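Local coordinates for protein TSSL (Francisella novicida, PDB 4ACK) that probably forms the cytoplasmic part of a membrane-bound TssL (DotU) component of the type VI secretion system, a protein-export machine linked to virulence, at residues R35-I38 against R39-I42; S144-A147 against Y148-E151. All coordinates share one frame; numbering follows the deposited sequence. Where two conformers were deposited one is given.

How the contacts relate
Contact 1 (35-38 with 39-42) and contact 2 (144-147 with 148-151) are each one helical turn closing on the next, on helix 30-52 and on helix 143-153 respectively. They share no element: their centres lie 30 Å apart on opposite sides of the chain's centre, and their nearest atoms are about 21 Å apart. Contact 1 is partly buried, with two isoleucines turned into the helical bundle, one arginine in a salt bridge with a glutamate of helix 89-94 and a second only weakly paired with it. Contact 2 is a surface contact nearer the end of the modelled chain, where aromatic rings do the inward packing and a lysine methylene lies over one of them.

Contact 1 of 2, residues R35-I38 against R39-I42; sequences RNNI and RKSI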
loop_
_atom_site.group_PDB
_atom_site.type_symbol
_atom_site.label_atom_id
_atom_site.label_comp_id
_atom_site.label_asym_id
_atom_site.label_seq_id
_atom_site.Cartn_x
_atom_site.Cartn_y
_atom_site.Cartn_z
ATOM N N ARG A 35 9.323 8.718 6.917
ATOM C CA ARG A 35 8.015 9.177 6.546
ATOM C C ARG A 35 8.078 10.323 5.534
ATOM O O ARG A 35 7.318 10.298 4.551
ATOM C CB ARG A 35 7.254 9.583 7.806
ATOM C CG ARG A 35 5.888 10.167 7.605
ATOM C CD ARG A 35 5.316 10.739 8.898
ATOM N NE ARG A 35 4.059 11.392 8.580
ATOM C CZ ARG A 35 2.913 10.752 8.445
ATOM N NH1 ARG A 35 2.877 9.443 8.659
ATOM N NH2 ARG A 35 1.816 11.422 8.112
ATOM N N ASN A 36 8.945 11.318 5.768
ATOM C CA ASN A 36 9.158 12.447 4.823
ATOM C C ASN A 36 9.622 11.990 3.430
ATOM O O ASN A 36 9.174 12.529 2.404
ATOM C CB ASN A 36 10.163 13.464 5.393
ATOM C CG ASN A 36 10.314 14.735 4.527
ATOM O OD1 ASN A 36 9.369 15.492 4.343
ATOM N ND2 ASN A 36 11.535 14.981 4.036
ATOM N N ASN A 37 10.521 11.011 3.405
ATOM C CA ASN A 37 10.967 10.400 2.182
ATOM C C ASN A 37 9.803 9.715 1.452
ATOM O O ASN A 37 9.572 9.955 0.271
ATOM C CB ASN A 37 12.027 9.357 2.456
ATOM C CG ASN A 37 13.435 9.888 2.211
ATOM O OD1 ASN A 37 13.807 10.993 2.667
ATOM N ND2 ASN A 37 14.237 9.094 1.498
ATOM N N ILE A 38 9.066 8.886 2.196
ATOM C CA ILE A 38 7.862 8.256 1.689
ATOM C C ILE A 38 6.921 9.278 1.035
ATOM O O ILE A 38 6.526 9.103 -0.103
ATOM C CB ILE A 38 7.203 7.363 2.751
ATOM C CG1 ILE A 38 7.986 6.010 2.776
ATOM C CG2 ILE A 38 5.691 7.181 2.423
ATOM C CD1 ILE A 38 7.718 5.097 3.971
ATOM N N ARG A 39 6.663 10.390 1.705
ATOM C CA ARG A 39 5.788 11.393 1.147
ATOM C C ARG A 39 6.303 12.083 -0.132
ATOM O O ARG A 39 5.502 12.417 -1.037
ATOM C CB ARG A 39 5.396 12.415 2.192
ATOM C CG ARG A 39 4.533 11.763 3.280
ATOM C CD ARG A 39 4.390 12.657 4.476
ATOM N NE ARG A 39 3.460 13.740 4.213
ATOM C CZ ARG A 39 3.824 15.005 4.082
ATOM N NH1 ARG A 39 5.101 15.335 4.199
ATOM N NH2 ARG A 39 2.911 15.927 3.822
ATOM N N LYS A 40 7.623 12.268 -0.202
ATOM C CA LYS A 40 8.291 12.696 -1.421
ATOM C C LYS A 40 8.117 11.655 -2.538
ATOM O O LYS A 40 7.778 12.018 -3.662
ATOM C CB LYS A 40 9.764 13.005 -1.164
ATOM C CG LYS A 40 9.959 14.323 -0.444
ATOM C CD LYS A 40 11.380 14.456 0.058
ATOM C CE LYS A 40 12.349 14.369 -1.104
ATOM N NZ LYS A 40 13.680 13.897 -0.644
ATOM N N SER A 41 8.367 10.392 -2.242
ATOM C CA SER A 41 8.121 9.317 -3.185
ATOM C C SER A 41 6.638 9.222 -3.680
ATOM O O SER A 41 6.390 8.961 -4.846
ATOM C CB SER A 41 8.538 8.007 -2.557
ATOM O OG SER A 41 9.933 7.909 -2.619
ATOM N N ILE A 42 5.688 9.481 -2.792
ATOM C CA ILE A 42 4.281 9.486 -3.153
ATOM C C ILE A 42 3.969 10.619 -4.119
ATOM O O ILE A 42 3.290 10.381 -5.126
ATOM C CB ILE A 42 3.325 9.526 -1.927
ATOM C CG1 ILE A 42 3.533 8.297 -1.029
ATOM C CG2 ILE A 42 1.816 9.680 -2.341
ATOM C CD1 ILE A 42 3.341 6.977 -1.713
#
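Ile38 and Ile42 meet along one side of the helix, the CG2 branch of Ile38 lying 4.2 Å from CG1 of Ile42. With CG1 of Ile42 anti to its own carbonyl carbon (chi1 -60°), that methylene is laid back over the preceding turn, 3.2 Å from the carbonyl O of Ile38. The same O accepts the amide of Ile42 (N to O 2.8 Å).

On the flank, the aliphatic part of Arg39 runs back over the previous turn, CG 3.4 Å from the O of Arg35, before bending at chi3 (75°). CD of Arg39 comes within 4.3 Å of CG of Arg35, a loose methylene contact, and lies oblique to the Arg35 guanidinium. On the outward side Lys40 slants past Asn36, CD 4.0 Å from ND2 of Asn36, but Asn36 adopts two conformations and this loose approach is doubtful.

The frame is a regular alpha-helical i to i+4 pattern within helix 30-52, in an all-helical DotU fold: Ser41 N to Asn37 O, at 2.8 Å, is almost straight (172° at the hydrogen).

Outside these two turns, Glu92 forms a salt bridge with NH2 of Arg39 and a long, weak ion pair with Arg35. Arg35 also donates from NH1 to the O of Ser87 and makes a cation-pi contact with Trp86; the carboxylate, bound mainly to Arg39, would probably help offset the like charges. Deeper in, Ile38 packs on Leu89 and on Thr16 and Thr17 of helix 4-20, while Ile42 reaches Ile13, Tyr93 and, on helix 55-79, Val62 and Leu66.

Contact 2 of 2, residues S144-A147 against Y148-E151; sequences SFLA and YKKE
Helix 143-153, the last helix of the modelled chain, carries an i to i+4 CH-pi contact between Phe145 and Lys149. CD of Lys149 stands 3.9 Å from the centroid of the Phe145 ring and 17° off the ring normal, evidence that the methylene sits over a face. CG of Phe145 is anti to the backbone N (chi1 175°), while the lysine chain bends at chi2 and again at chi3 (58°), which brings CD over the ring near CZ while CG and CE of the lysine project past its rim. NZ of Lys149, above the ring plane but beyond the rim, is 3.6 Å from CE2 of Phe145 and also 3.6 Å from CD2 of Leu146, whose side chain crosses the lysine at a slant.

The backbone beneath is helical but uneven: the amide of Lys149 reaches the O of Phe145 at 3.3 Å, a weak bond, whereas Glu151 N to Ala147 O is 2.8 Å. Tyr148 leans back along the preceding turn, its CD2 3.2 Å from the O of Ser144, the carbonyl that accepts the Tyr148 amide.

The phenol OH of Tyr148 hydrogen-bonds to OD1 of Asp108 on helix 99-112, and its ring meets Phe104 there. Phe145 also touches Phe104, together with Tyr133, Tyr136 and Ile140 of the loops and Leu128 of helix 118-129; Phe145 thus packs helix 143-153 against helices 99-112 and 118-129, and Tyr148 packs it against the former.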
loop_
_atom_site.group_PDB
_atom_site.type_symbol
_atom_site.label_atom_id
_atom_site.label_comp_id
_atom_site.label_asym_id
_atom_site.label_seq_id
_atom_site.Cartn_x
_atom_site.Cartn_y
_atom_site.Cartn_z
ATOM N N SER A 144 -11.732 -16.331 1.766
ATOM C CA SER A 144 -11.750 -15.177 0.857
ATOM C C SER A 144 -10.379 -14.499 0.772
ATOM O O SER A 144 -9.969 -14.110 -0.305
ATOM C CB SER A 144 -12.825 -14.192 1.244
ATOM O OG SER A 144 -14.091 -14.820 1.051
ATOM N N PHE A 145 -9.645 -14.417 1.884
ATOM C CA PHE A 145 -8.361 -13.758 1.886
ATOM C C PHE A 145 -7.450 -14.549 0.960
ATOM O O PHE A 145 -6.781 -13.970 0.081
ATOM C CB PHE A 145 -7.800 -13.663 3.321
ATOM C CG PHE A 145 -6.446 -13.102 3.421
ATOM C CD1 PHE A 145 -6.118 -11.868 2.820
ATOM C CD2 PHE A 145 -5.453 -13.800 4.108
ATOM C CE1 PHE A 145 -4.835 -11.320 2.917
ATOM C CE2 PHE A 145 -4.121 -13.254 4.224
ATOM C CZ PHE A 145 -3.831 -11.992 3.626
ATOM N N LEU A 146 -7.428 -15.865 1.128
ATOM C CA LEU A 146 -6.576 -16.682 0.288
ATOM C C LEU A 146 -6.995 -16.628 -1.177
ATOM O O LEU A 146 -6.135 -16.672 -2.063
ATOM C CB LEU A 146 -6.574 -18.138 0.744
ATOM C CG LEU A 146 -6.219 -18.363 2.206
ATOM C CD1 LEU A 146 -6.356 -19.829 2.444
ATOM C CD2 LEU A 146 -4.826 -17.858 2.524
ATOM N N ALA A 147 -8.282 -16.494 -1.433
ATOM C CA ALA A 147 -8.746 -16.398 -2.807
ATOM C C ALA A 147 -8.273 -15.115 -3.490
ATOM O O ALA A 147 -7.961 -15.143 -4.667
ATOM C CB ALA A 147 -10.269 -16.536 -2.889
ATOM N N TYR A 148 -8.273 -13.983 -2.765
ATOM C CA TYR A 148 -7.821 -12.715 -3.308
ATOM C C TYR A 148 -6.378 -12.827 -3.778
ATOM O O TYR A 148 -6.012 -12.315 -4.819
ATOM C CB TYR A 148 -7.820 -11.641 -2.247
ATOM C CG TYR A 148 -9.134 -10.996 -2.057
ATOM C CD1 TYR A 148 -9.783 -10.384 -3.138
ATOM C CD2 TYR A 148 -9.758 -11.001 -0.801
ATOM C CE1 TYR A 148 -10.979 -9.781 -2.981
ATOM C CE2 TYR A 148 -10.985 -10.388 -0.612
ATOM C CZ TYR A 148 -11.585 -9.789 -1.697
ATOM O OH TYR A 148 -12.792 -9.199 -1.532
ATOM N N LYS A 149 -5.552 -13.448 -2.953
ATOM C CA LYS A 149 -4.160 -13.725 -3.297
ATOM C C LYS A 149 -4.043 -14.567 -4.554
ATOM O O LYS A 149 -3.375 -14.169 -5.491
ATOM C CB LYS A 149 -3.468 -14.396 -2.096
ATOM C CG LYS A 149 -3.120 -13.345 -1.055
ATOM C CD LYS A 149 -3.144 -13.791 0.365
ATOM C CE LYS A 149 -2.250 -14.887 0.572
ATOM N NZ LYS A 149 -2.310 -15.409 1.964
ATOM N N LYS A 150 -4.725 -15.692 -4.594
ATOM C CA LYS A 150 -4.677 -16.619 -5.731
ATOM C C LYS A 150 -5.157 -15.865 -6.984
ATOM O O LYS A 150 -4.511 -15.879 -8.043
ATOM C CB LYS A 150 -5.542 -17.860 -5.424
ATOM C CG LYS A 150 -5.417 -19.042 -6.447
ATOM C CD LYS A 150 -6.285 -20.217 -6.029
ATOM C CE LYS A 150 -6.314 -21.302 -7.098
ATOM N NZ LYS A 150 -7.238 -22.408 -6.722
ATOM N N GLU A 151 -6.264 -15.147 -6.854
ATOM C CA GLU A 151 -6.889 -14.541 -8.034
ATOM C C GLU A 151 -6.036 -13.424 -8.625
ATOM O O GLU A 151 -5.895 -13.325 -9.839
ATOM C CB GLU A 151 -8.320 -14.088 -7.726
ATOM C CG GLU A 151 -9.230 -15.276 -7.479
ATOM C CD GLU A 151 -9.261 -16.236 -8.667
ATOM O OE1 GLU A 151 -9.687 -15.788 -9.750
ATOM O OE2 GLU A 151 -8.850 -17.426 -8.543
#